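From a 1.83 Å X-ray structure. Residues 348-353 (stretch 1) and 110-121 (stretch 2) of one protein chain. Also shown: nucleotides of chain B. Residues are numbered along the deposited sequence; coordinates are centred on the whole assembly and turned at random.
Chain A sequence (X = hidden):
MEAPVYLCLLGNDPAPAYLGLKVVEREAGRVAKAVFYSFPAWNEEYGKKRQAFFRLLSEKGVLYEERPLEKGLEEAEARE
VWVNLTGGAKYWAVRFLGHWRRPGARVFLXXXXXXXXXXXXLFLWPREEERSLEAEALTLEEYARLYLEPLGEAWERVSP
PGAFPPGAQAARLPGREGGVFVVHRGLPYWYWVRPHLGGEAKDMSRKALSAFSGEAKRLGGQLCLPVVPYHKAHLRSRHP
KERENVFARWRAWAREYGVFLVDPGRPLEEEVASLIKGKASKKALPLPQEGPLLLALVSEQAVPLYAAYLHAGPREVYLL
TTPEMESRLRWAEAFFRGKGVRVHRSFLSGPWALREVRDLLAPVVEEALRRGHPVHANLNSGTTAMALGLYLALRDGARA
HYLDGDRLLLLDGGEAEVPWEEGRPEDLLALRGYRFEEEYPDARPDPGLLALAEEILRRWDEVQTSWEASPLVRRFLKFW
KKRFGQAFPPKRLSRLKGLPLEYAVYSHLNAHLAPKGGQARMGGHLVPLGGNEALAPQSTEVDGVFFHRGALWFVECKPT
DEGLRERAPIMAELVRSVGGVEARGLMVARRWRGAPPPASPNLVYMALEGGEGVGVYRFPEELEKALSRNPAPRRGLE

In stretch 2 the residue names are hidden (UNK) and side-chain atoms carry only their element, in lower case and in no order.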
# COMPACT_ATOMS: atom_id res chain seq x y z
N LEU A 348 18.89 3.80 -5.74
CA LEU A 348 19.14 2.82 -6.80
C LEU A 348 18.86 3.46 -8.14
O LEU A 348 18.09 4.41 -8.20
CB LEU A 348 18.25 1.59 -6.65
CG LEU A 348 18.29 0.92 -5.28
CD1 LEU A 348 17.28 -0.23 -5.28
CD2 LEU A 348 19.70 0.44 -4.90
N SER A 349 19.49 2.97 -9.21
CA SER A 349 19.23 3.43 -10.56
C SER A 349 17.77 3.19 -10.92
O SER A 349 17.16 4.00 -11.60
CB SER A 349 20.13 2.71 -11.57
OG SER A 349 21.49 2.94 -11.26
N GLY A 350 17.19 2.09 -10.43
CA GLY A 350 15.78 1.83 -10.69
C GLY A 350 15.29 0.62 -9.89
O GLY A 350 16.07 -0.03 -9.20
N PRO A 351 14.00 0.30 -10.04
CA PRO A 351 13.43 -0.79 -9.23
C PRO A 351 13.91 -2.17 -9.60
O PRO A 351 13.64 -3.12 -8.88
CB PRO A 351 11.92 -0.62 -9.45
CG PRO A 351 11.77 0.12 -10.73
CD PRO A 351 12.96 1.08 -10.71
N TRP A 352 14.61 -2.28 -10.72
CA TRP A 352 15.21 -3.53 -11.16
C TRP A 352 16.57 -3.79 -10.55
O TRP A 352 17.14 -4.83 -10.81
CB TRP A 352 15.39 -3.52 -12.70
CG TRP A 352 16.31 -2.36 -13.11
CD1 TRP A 352 17.68 -2.35 -13.13
CD2 TRP A 352 15.90 -1.04 -13.50
NE1 TRP A 352 18.14 -1.10 -13.48
CE2 TRP A 352 17.07 -0.29 -13.74
CE3 TRP A 352 14.65 -0.44 -13.68
CZ2 TRP A 352 17.03 1.04 -14.15
CZ3 TRP A 352 14.62 0.89 -14.09
CH2 TRP A 352 15.80 1.61 -14.32
N ALA A 353 17.09 -2.86 -9.76
CA ALA A 353 18.53 -2.86 -9.47
C ALA A 353 18.95 -3.75 -8.29
O ALA A 353 19.51 -3.28 -7.30
CB ALA A 353 19.01 -1.44 -9.28
N UNK A 110 10.16 -11.09 -13.02
CA UNK A 110 9.74 -10.11 -14.03
C UNK A 110 9.46 -8.81 -13.29
O UNK A 110 8.74 -8.78 -12.28
c UNK A 110 7.32 -10.96 -14.03
c UNK A 110 8.96 -11.79 -15.69
c UNK A 110 8.55 -10.59 -14.87
N UNK A 111 10.08 -7.74 -13.76
CA UNK A 111 10.13 -6.49 -13.04
C UNK A 111 9.59 -5.37 -13.92
O UNK A 111 10.21 -5.02 -14.93
o UNK A 111 10.69 -4.74 -10.34
c UNK A 111 12.03 -4.89 -12.33
c UNK A 111 11.59 -6.30 -12.61
o UNK A 111 10.82 -2.96 -11.80
c UNK A 111 11.10 -4.14 -11.41
N UNK A 112 8.42 -4.84 -13.57
CA UNK A 112 7.76 -3.82 -14.38
C UNK A 112 7.34 -2.60 -13.61
O UNK A 112 6.28 -2.01 -13.89
N UNK A 113 8.17 -2.19 -12.67
CA UNK A 113 7.78 -1.16 -11.77
C UNK A 113 8.28 0.24 -12.13
O UNK A 113 8.04 1.17 -11.38
c UNK A 113 7.15 -4.82 -9.20
n UNK A 113 8.03 -3.98 -9.73
n UNK A 113 6.05 -4.14 -8.94
c UNK A 113 7.48 -2.73 -9.82
c UNK A 113 8.22 -1.55 -10.37
c UNK A 113 6.23 -2.83 -9.32
N UNK A 114 8.96 0.40 -13.26
CA UNK A 114 9.31 1.75 -13.73
C UNK A 114 8.36 2.22 -14.84
O UNK A 114 8.23 1.58 -15.89
c UNK A 114 10.78 1.75 -14.19
c UNK A 114 11.17 4.31 -14.05
n UNK A 114 14.06 4.69 -13.93
c UNK A 114 13.33 4.57 -12.81
c UNK A 114 11.23 3.05 -14.89
n UNK A 114 12.02 4.37 -12.86
n UNK A 114 13.93 4.65 -11.63
N UNK A 115 7.67 3.32 -14.58
CA UNK A 115 6.70 3.88 -15.50
C UNK A 115 7.32 4.17 -16.85
O UNK A 115 8.47 4.62 -16.92
c UNK A 115 6.10 5.17 -14.92
N UNK A 116 6.55 3.85 -17.88
CA UNK A 116 6.88 4.02 -19.28
C UNK A 116 8.00 3.15 -19.82
O UNK A 116 8.43 3.33 -20.96
c UNK A 116 6.42 7.85 -19.92
c UNK A 116 5.98 6.46 -19.48
c UNK A 116 4.79 6.01 -20.29
c UNK A 116 7.16 5.50 -19.61
N UNK A 117 8.48 2.18 -19.04
CA UNK A 117 9.44 1.20 -19.57
C UNK A 117 8.77 -0.13 -19.83
O UNK A 117 7.73 -0.40 -19.26
c UNK A 117 11.57 2.15 -18.64
c UNK A 117 10.57 1.01 -18.60
c UNK A 117 12.89 1.78 -17.99
o UNK A 117 13.06 0.61 -17.61
o UNK A 117 13.74 2.68 -17.83
N UNK A 118 9.36 -0.97 -20.66
CA UNK A 118 8.89 -2.34 -20.76
C UNK A 118 9.41 -3.07 -19.53
O UNK A 118 10.47 -2.72 -18.98
c UNK A 118 9.42 -3.02 -22.02
N UNK A 119 8.69 -4.11 -19.10
CA UNK A 119 9.23 -4.94 -17.99
C UNK A 119 10.55 -5.59 -18.36
O UNK A 119 10.85 -5.72 -19.56
c UNK A 119 8.17 -6.02 -17.80
c UNK A 119 7.40 -4.60 -19.57
c UNK A 119 6.95 -5.48 -18.43
N UNK A 120 11.32 -5.99 -17.35
CA UNK A 120 12.58 -6.70 -17.53
C UNK A 120 12.50 -8.08 -16.92
O UNK A 120 11.85 -8.26 -15.90
c UNK A 120 13.86 -4.49 -17.28
c UNK A 120 16.03 -1.62 -16.83
n UNK A 120 14.96 -2.39 -16.82
n UNK A 120 15.89 -0.35 -17.17
c UNK A 120 13.70 -5.94 -16.83
c UNK A 120 14.94 -3.79 -16.48
n UNK A 120 17.22 -2.10 -16.51
N UNK A 121 13.16 -9.05 -17.54
CA UNK A 121 13.42 -10.33 -16.88
C UNK A 121 14.76 -10.23 -16.17
O UNK A 121 15.77 -9.83 -16.78
c UNK A 121 13.47 -11.46 -17.91
P A B 3 6.66 -7.09 -6.25
OP1 A B 3 7.94 -7.48 -6.98
OP2 A B 3 6.12 -8.19 -5.38
O5' A B 3 6.93 -5.78 -5.41
C5' A B 3 5.88 -4.98 -4.84
C4' A B 3 6.55 -3.90 -4.02
O4' A B 3 7.32 -3.02 -4.89
C3' A B 3 5.61 -3.00 -3.22
O3' A B 3 6.11 -2.95 -1.90
C2' A B 3 5.73 -1.65 -3.94
O2' A B 3 5.49 -0.53 -3.12
C1' A B 3 7.18 -1.71 -4.42
N9 A B 3 7.47 -0.82 -5.52
C8 A B 3 6.75 -0.69 -6.68
N7 A B 3 7.29 0.17 -7.51
C5 A B 3 8.44 0.60 -6.87
C6 A B 3 9.45 1.51 -7.25
N6 A B 3 9.46 2.13 -8.43
N1 A B 3 10.47 1.69 -6.38
C2 A B 3 10.46 1.03 -5.22
N3 A B 3 9.56 0.16 -4.75
C4 A B 3 8.57 -0.01 -5.64
P A B 2 1.18 -10.38 -6.69
OP1 A B 2 -0.19 -9.81 -6.91
OP2 A B 2 1.58 -11.72 -7.22
O5' A B 2 2.23 -9.30 -7.26
C5' A B 2 3.61 -9.70 -7.40
C4' A B 2 4.40 -8.57 -8.01
O4' A B 2 3.94 -8.37 -9.37
C3' A B 2 4.27 -7.22 -7.31
O3' A B 2 5.53 -6.55 -7.25
C2' A B 2 3.33 -6.44 -8.22
O2' A B 2 3.57 -5.05 -8.18
C1' A B 2 3.71 -7.00 -9.59
N9 A B 2 2.71 -6.82 -10.62
C8 A B 2 1.37 -6.57 -10.46
N7 A B 2 0.76 -6.39 -11.61
C5 A B 2 1.75 -6.51 -12.57
C6 A B 2 1.73 -6.40 -13.97
N6 A B 2 0.65 -6.06 -14.68
N1 A B 2 2.90 -6.61 -14.63
C2 A B 2 4.00 -6.85 -13.90
N3 A B 2 4.14 -6.96 -12.58
C4 A B 2 2.96 -6.77 -11.97
O HOH W 1 16.60 5.82 -13.62

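Position 110 carries three carbons, one bearing the other two, and none comes near stretch 1: V110, a buried strand residue. Position 111 has three carbons, the third carrying two oxygens. Its CA-to-CB bond points toward stretch 1, and the chain passes beside W352 and P351. That composition is a glutamate, E111; its CG lies 3.6 Å from W352 CB and its OE2 3.4 Å from P351 CG, so the stem packs on W352, and the carboxylate touches P351 while also accepting hydrogen bonds from its own loop.

Position 112 has no side-chain atoms and makes no contact: G112. Position 113 shows one carbon and then a five-membered ring of three carbons and two nitrogens. Its CB sits 3.9 Å from P351 CB, but the ring leads away toward the nucleotides; this is H113. H113 ND1 donates to E111 OE1 at 2.8 Å and H113 N to E111 OE2 at 2.9 Å, so the glutamate fixes both ring and backbone. At the far side of the ring, H113 NE2 and O2' of A2 in chain B share a 2.7 Å hydrogen bond, while O4' of A3 lies over one ring face.

Position 114 has three carbons, a nitrogen, and a carbon bearing two more nitrogens, reaching to stretch 1, its end beside S349, G350, P351 and W352. This is R114. With chi2 and chi3 both p, the chain curls so that R114 NH2 donates to S349 O at 3.3 Å, and a water accepts from R114 NH1 and donates to S349 O, both at 2.8 Å. G350 CA is 3.5 Å from R114 NH2; the absence of a side chain leaves room for the W352 indole, since a CB would lie 2.1 Å from W352 CH2.

Position 115 has a single carbon, A115, and position 116 four carbons forked at the second, L116; both are out of reach. Position 117 again has three carbons ending in two oxygens, one of which approaches the W352 ring, hence E117. It closes a type II turn begun at R114, and its OE1 comes within 3.9 Å of W352 CZ3. Position 118 is one carbon, A118, and position 119 three carbons closing onto the backbone nitrogen, P119; neither touches stretch 1.

Position 120 repeats the pattern of three carbons, a nitrogen and a carbon with two nitrogens, but its planar end lies on the indole: R120. Its NH2 forms a salt bridge with E117 OE1 at 3.0 Å, which helps hold the guanidinium in place. Position 121 is one carbon, A121, out of reach.

The contact centres on W352. The guanidinium of R120 stacks flat on it, planes 10° apart, with R120 CZ 3.5 Å from the centroid of the six-membered ring, a cation-pi arrangement; R120 NH1 and W352 NE1 approach to 3.3 Å without bonding, since both are donors. R114 meets the indole edge while binding the carbonyl of S349, and P351 packs against E111 and H113. Backbone pairing of E111 with R120 places the stem and the stacking cation together on the tryptophan.

Stretch 2 (110-121) VEGHRALEAPRA
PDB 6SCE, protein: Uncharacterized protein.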